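Local coordinates for protein alpha,alpha-trehalose-phosphate synthase (UDP-forming) (Burkholderia xenovorans, PDB 5HXA) that belongs to glycosyltransferase family 20 and is built from two domains with Rossmann-like sheets, as in other members of the GT-B clan, at residues L404-L408 against R436-M440; F205-H211 against V220-N224. Where two conformers were deposited one is given. Residue numbers count along the deposited sequence, not the author numbering.

How the contacts relate
From the N terminus, contact 2 comes first. Residues 205-211 take in the end of helix 196-208 and the turn after it, and residues 220-224 follow after eight residues that include strand 212-214. The contact closes this short loop and ties the end of the helix to the antiparallel strands at one edge of the ten-strand mixed sheet. Contact 1 lies in the six-strand parallel sheet region, the second half of the GT-B fold. It closes a longer loop of 27 residues, which includes helix 415-426, and joins the turn before edge strand 408-410 to helix 430-446. The two contacts are in series and neither nest nor cross. The centres of contacts 1 and 2 are about 38 Å apart, and the nearest atoms of contacts 1 and 2 about 26 Å.

Contact 1: residues L404-L408 against R436-M440; sequences LPGAL and RHADM
Residues 404-407 form a type II beta turn, closed by Ala407 N to Leu404 O at 3.1 Å. Pro405 (phi/psi -66/125) and Gly406 (116/-18) are central, the classic Pro-Gly pair of this turn, with glycine in the positive-phi position. The turn lies against helical residues 436-440, the chains running in opposite directions: Leu404 CA is 4.8 Å from Met440 CA, and Gly406 CA 4.4 Å from Arg436 CA. A CB on residue 406 would sit 2.8 Å from Arg436 O and jam against Pro405 O.

The polar link is Arg436 (chi1 m, chi2 and chi3 t). Its NH1 donates to Gly406 O at 2.9 Å. Water 1 accepts from Arg436 NH1 (2.9 Å) and donates to Ala407 O (3.0 Å). Leu408 CD2 lies over one guanidinium face, 3.6 Å from Arg436 NH1.

The apolar part is Met440 (m, t, m). Its SD is 4.0 Å from Leu404 CB and 4.1 Å from Ala407 CB. Separately, Pro405 O makes close van der Waals contacts with Met440 CG (3.1 Å) and Asp439 CB (3.3 Å).

Leu408 opens edge strand 408-410 and pairs with strand 391-395. Leu404 packs on that strand and on helix 375-382. Through the turn, helix 430-446 meets the chain just before the sheet edge.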
loop_
_atom_site.group_PDB
_atom_site.type_symbol
_atom_site.label_atom_id
_atom_site.label_comp_id
_atom_site.label_asym_id
_atom_site.label_seq_id
_atom_site.Cartn_x
_atom_site.Cartn_y
_atom_site.Cartn_z
ATOM N N LEU A 404 11.220 15.305 -15.980
ATOM C CA LEU A 404 10.587 15.644 -17.254
ATOM C C LEU A 404 9.689 16.864 -17.078
ATOM O O LEU A 404 8.466 16.788 -17.255
ATOM C CB LEU A 404 9.800 14.449 -17.790
ATOM C CG LEU A 404 10.655 13.240 -18.199
ATOM C CD1 LEU A 404 9.765 12.026 -18.501
ATOM C CD2 LEU A 404 11.519 13.578 -19.415
ATOM N N PRO A 405 10.274 18.022 -16.751
ATOM C CA PRO A 405 9.477 19.256 -16.644
ATOM C C PRO A 405 8.945 19.631 -18.019
ATOM O O PRO A 405 9.707 19.762 -18.979
ATOM C CB PRO A 405 10.488 20.290 -16.122
ATOM C CG PRO A 405 11.799 19.809 -16.666
ATOM C CD PRO A 405 11.722 18.296 -16.718
ATOM N N GLY A 406 7.633 19.793 -18.114
ATOM C CA GLY A 406 6.956 19.942 -19.390
ATOM C C GLY A 406 5.998 18.815 -19.700
ATOM O O GLY A 406 5.126 18.974 -20.572
ATOM N N ALA A 407 6.127 17.677 -19.021
ATOM C CA ALA A 407 5.113 16.637 -19.142
ATOM C C ALA A 407 3.818 17.114 -18.496
ATOM O O ALA A 407 3.837 17.861 -17.516
ATOM C CB ALA A 407 5.574 15.345 -18.457
ATOM N N LEU A 408 2.681 16.658 -19.033
ATOM C CA LEU A 408 1.405 16.807 -18.332
ATOM C C LEU A 408 1.325 15.707 -17.276
ATOM O O LEU A 408 1.112 14.534 -17.599
ATOM C CB LEU A 408 0.224 16.741 -19.301
ATOM C CG LEU A 408 0.114 17.867 -20.341
ATOM C CD1 LEU A 408 -1.098 17.634 -21.247
ATOM C CD2 LEU A 408 0.040 19.268 -19.684
ATOM N N ARG A 436 7.514 22.596 -24.454
ATOM C CA ARG A 436 7.509 21.469 -23.518
ATOM C C ARG A 436 8.549 20.423 -23.897
ATOM O O ARG A 436 9.253 19.888 -23.030
ATOM C CB ARG A 436 6.125 20.818 -23.470
ATOM C CG ARG A 436 5.078 21.651 -22.735
ATOM C CD ARG A 436 3.694 20.987 -22.826
ATOM N NE ARG A 436 2.662 21.789 -22.169
ATOM C CZ ARG A 436 2.428 21.776 -20.859
ATOM N NH1 ARG A 436 3.158 21.002 -20.055
ATOM N NH2 ARG A 436 1.466 22.540 -20.353
ATOM N N HIS A 437 8.633 20.094 -25.187
ATOM C CA HIS A 437 9.620 19.124 -25.642
ATOM C C HIS A 437 11.040 19.604 -25.340
ATOM O O HIS A 437 11.862 18.839 -24.825
ATOM C CB HIS A 437 9.421 18.867 -27.140
ATOM C CG HIS A 437 10.448 17.957 -27.739
ATOM N ND1 HIS A 437 11.471 18.418 -28.532
ATOM C CD2 HIS A 437 10.595 16.610 -27.676
ATOM C CE1 HIS A 437 12.218 17.400 -28.924
ATOM N NE2 HIS A 437 11.709 16.291 -28.416
ATOM N N ALA A 438 11.329 20.885 -25.611
ATOM C CA ALA A 438 12.641 21.442 -25.294
ATOM C C ALA A 438 12.933 21.368 -23.797
ATOM O O ALA A 438 14.060 21.047 -23.391
ATOM C CB ALA A 438 12.727 22.888 -25.779
ATOM N N ASP A 439 11.929 21.668 -22.965
ATOM C CA ASP A 439 12.116 21.679 -21.513
ATOM C C ASP A 439 12.441 20.293 -20.977
ATOM O O ASP A 439 13.110 20.175 -19.948
ATOM C CB ASP A 439 10.862 22.202 -20.797
ATOM C CG ASP A 439 10.680 23.711 -20.930
ATOM O OD1 ASP A 439 11.537 24.375 -21.544
ATOM O OD2 ASP A 439 9.672 24.234 -20.407
ATOM N N MET A 440 11.940 19.237 -21.629
ATOM C CA MET A 440 12.228 17.871 -21.216
ATOM C C MET A 440 13.540 17.349 -21.792
ATOM O O MET A 440 14.271 16.632 -21.100
ATOM C CB MET A 440 11.067 16.955 -21.614
ATOM C CG MET A 440 9.805 17.218 -20.798
ATOM S SD MET A 440 8.503 16.033 -21.182
ATOM C CE MET A 440 7.897 16.668 -22.744
HETATM O O HOH W 1 2.873 20.677 -17.210
#

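Contact 2: residues F205-H211 against V220-N224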
loop_
_atom_site.group_PDB
_atom_site.type_symbol
_atom_site.label_atom_id
_atom_site.label_comp_id
_atom_site.label_asym_id
_atom_site.label_seq_id
_atom_site.Cartn_x
_atom_site.Cartn_y
_atom_site.Cartn_z
ATOM N N PHE A 205 13.433 3.240 7.198
ATOM C CA PHE A 205 13.322 1.949 7.867
ATOM C C PHE A 205 14.441 1.792 8.881
ATOM O O PHE A 205 14.214 1.392 10.034
ATOM C CB PHE A 205 13.362 0.793 6.861
ATOM C CG PHE A 205 13.314 -0.552 7.531
ATOM C CD1 PHE A 205 12.093 -1.136 7.853
ATOM C CD2 PHE A 205 14.490 -1.193 7.926
ATOM C CE1 PHE A 205 12.042 -2.361 8.522
ATOM C CE2 PHE A 205 14.448 -2.410 8.583
ATOM C CZ PHE A 205 13.223 -2.999 8.880
ATOM N N ILE A 206 15.655 2.128 8.461
ATOM C CA ILE A 206 16.832 1.936 9.299
ATOM C C ILE A 206 16.758 2.821 10.536
ATOM O O ILE A 206 16.984 2.360 11.662
ATOM C CB ILE A 206 18.100 2.195 8.462
ATOM C CG1 ILE A 206 18.317 1.003 7.520
ATOM C CG2 ILE A 206 19.343 2.468 9.340
ATOM C CD1 ILE A 206 19.393 1.213 6.522
ATOM N N GLU A 207 16.426 4.100 10.350
ATOM C CA GLU A 207 16.404 5.018 11.485
ATOM C C GLU A 207 15.244 4.713 12.422
ATOM O O GLU A 207 15.412 4.681 13.645
ATOM C CB GLU A 207 16.320 6.468 10.998
ATOM C CG GLU A 207 17.570 6.953 10.284
ATOM C CD GLU A 207 17.486 8.425 9.897
ATOM O OE1 GLU A 207 18.530 9.097 9.881
ATOM O OE2 GLU A 207 16.373 8.910 9.611
ATOM N N ARG A 208 14.050 4.497 11.870
ATOM C CA ARG A 208 12.884 4.332 12.731
ATOM C C ARG A 208 12.866 2.974 13.410
ATOM O O ARG A 208 12.277 2.843 14.488
ATOM C CB ARG A 208 11.606 4.588 11.919
ATOM C CG ARG A 208 11.593 6.034 11.446
ATOM C CD ARG A 208 10.417 6.451 10.565
ATOM N NE ARG A 208 10.412 7.916 10.500
ATOM C CZ ARG A 208 9.560 8.659 9.800
ATOM N NH1 ARG A 208 8.618 8.086 9.076
ATOM N NH2 ARG A 208 9.657 9.985 9.830
ATOM N N GLY A 209 13.527 1.978 12.835
ATOM C CA GLY A 209 13.721 0.720 13.528
ATOM C C GLY A 209 14.914 0.691 14.458
ATOM O O GLY A 209 15.223 -0.366 15.013
ATOM N N GLN A 210 15.590 1.833 14.634
ATOM C CA GLN A 210 16.780 1.948 15.490
ATOM C C GLN A 210 17.885 0.989 15.058
ATOM O O GLN A 210 18.629 0.460 15.885
ATOM C CB GLN A 210 16.444 1.743 16.970
ATOM C CG GLN A 210 15.742 2.925 17.604
ATOM C CD GLN A 210 14.298 3.014 17.182
ATOM O OE1 GLN A 210 13.579 2.014 17.200
ATOM N NE2 GLN A 210 13.865 4.207 16.786
ATOM N N HIS A 211 18.004 0.771 13.748
ATOM C CA HIS A 211 19.061 -0.076 13.209
ATOM C C HIS A 211 20.310 0.704 12.841
ATOM O O HIS A 211 21.370 0.099 12.643
ATOM C CB HIS A 211 18.570 -0.815 11.960
ATOM C CG HIS A 211 17.361 -1.651 12.200
ATOM N ND1 HIS A 211 17.366 -2.727 13.060
ATOM C CD2 HIS A 211 16.104 -1.565 11.708
ATOM C CE1 HIS A 211 16.162 -3.271 13.082
ATOM N NE2 HIS A 211 15.378 -2.584 12.274
ATOM N N VAL A 220 25.539 6.325 5.752
ATOM C CA VAL A 220 24.668 5.682 6.728
ATOM C C VAL A 220 25.516 4.729 7.558
ATOM O O VAL A 220 26.373 4.023 7.015
ATOM C CB VAL A 220 23.521 4.911 6.041
ATOM C CG1 VAL A 220 22.773 4.037 7.059
ATOM C CG2 VAL A 220 22.582 5.871 5.340
ATOM N N HIS A 221 25.277 4.706 8.870
ATOM C CA HIS A 221 25.928 3.780 9.792
ATOM C C HIS A 221 24.863 2.819 10.294
ATOM O O HIS A 221 23.995 3.211 11.078
ATOM C CB HIS A 221 26.569 4.533 10.953
ATOM C CG HIS A 221 27.378 3.663 11.866
ATOM N ND1 HIS A 221 27.958 4.138 13.022
ATOM C CD2 HIS A 221 27.727 2.357 11.778
ATOM C CE1 HIS A 221 28.625 3.159 13.613
ATOM N NE2 HIS A 221 28.496 2.066 12.879
ATOM N N ALA A 222 24.921 1.566 9.853
ATOM C CA ALA A 222 23.897 0.609 10.250
ATOM C C ALA A 222 24.491 -0.790 10.286
ATOM O O ALA A 222 25.326 -1.132 9.445
ATOM C CB ALA A 222 22.698 0.660 9.293
ATOM N N TYR A 223 24.061 -1.587 11.266
ATOM C CA TYR A 223 24.495 -2.980 11.394
ATOM C C TYR A 223 26.020 -3.086 11.405
ATOM O O TYR A 223 26.611 -3.949 10.743
ATOM C CB TYR A 223 23.897 -3.849 10.282
ATOM C CG TYR A 223 22.405 -3.651 10.070
ATOM C CD1 TYR A 223 21.476 -4.317 10.861
ATOM C CD2 TYR A 223 21.933 -2.801 9.080
ATOM C CE1 TYR A 223 20.102 -4.131 10.662
ATOM C CE2 TYR A 223 20.569 -2.611 8.875
ATOM C CZ TYR A 223 19.662 -3.282 9.674
ATOM O OH TYR A 223 18.309 -3.103 9.479
ATOM N N ASN A 224 26.666 -2.169 12.137
ATOM C CA ASN A 224 28.113 -2.171 12.345
ATOM C C ASN A 224 28.897 -1.911 11.058
ATOM O O ASN A 224 30.067 -2.306 10.948
ATOM C CB ASN A 224 28.567 -3.489 12.985
ATOM C CG ASN A 224 29.938 -3.395 13.641
ATOM O OD1 ASN A 224 30.447 -2.300 13.928
ATOM N ND2 ASN A 224 30.547 -4.557 13.885
HETATM O O HOH W 2 22.110 -2.282 13.672
#
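Tyr223, His211 and Ile206 bury the most surface here. The contact packs the C-terminal end of helix 196-208 on strand 219-222, near the edge of the mixed sheet. Tyr223 is in the tight turn that joins strand 219-222 to strand 225-231, and both it and Asn224 have positive phi. Its side chain reaches back over the end of the helix. The hydroxyl lies over one face of the His211 ring, with Tyr223 OH 3.2 Å from His211 CG. The two rings are close to parallel, at 19°, but slid apart, with centroids 5.3 Å apart, so they barely overlap.

His211 is placed by the helix end. A Schellman motif, with Gln210 at positive phi, puts His211 N 2.8 Å from Ile206 O. The His211 carbonyl then faces the strand. Tyr223 N gives a weak hydrogen bond to His211 O at 3.5 Å. Water 2 donates to His211 O (2.7 Å) and accepts weakly from Tyr223 N (3.2 Å). Ala222 CA adds a CH...O contact to His211 O at 3.5 Å.

Ile206 points toward the strand and packs on it. Its CG2 is 3.8 Å from Ala222 CB and 4.4 Å from Val220 CG1. Val182 and Cys186 continue this apolar layer. On the same helix, Arg208 forms a salt bridge with Asp204 of the second subunit.

No charged pair links the two segments. The direct hydrogen bond is weak, so the contact probably rests largely on apolar packing and the close fit of Tyr223 against His211, with the water as a second link.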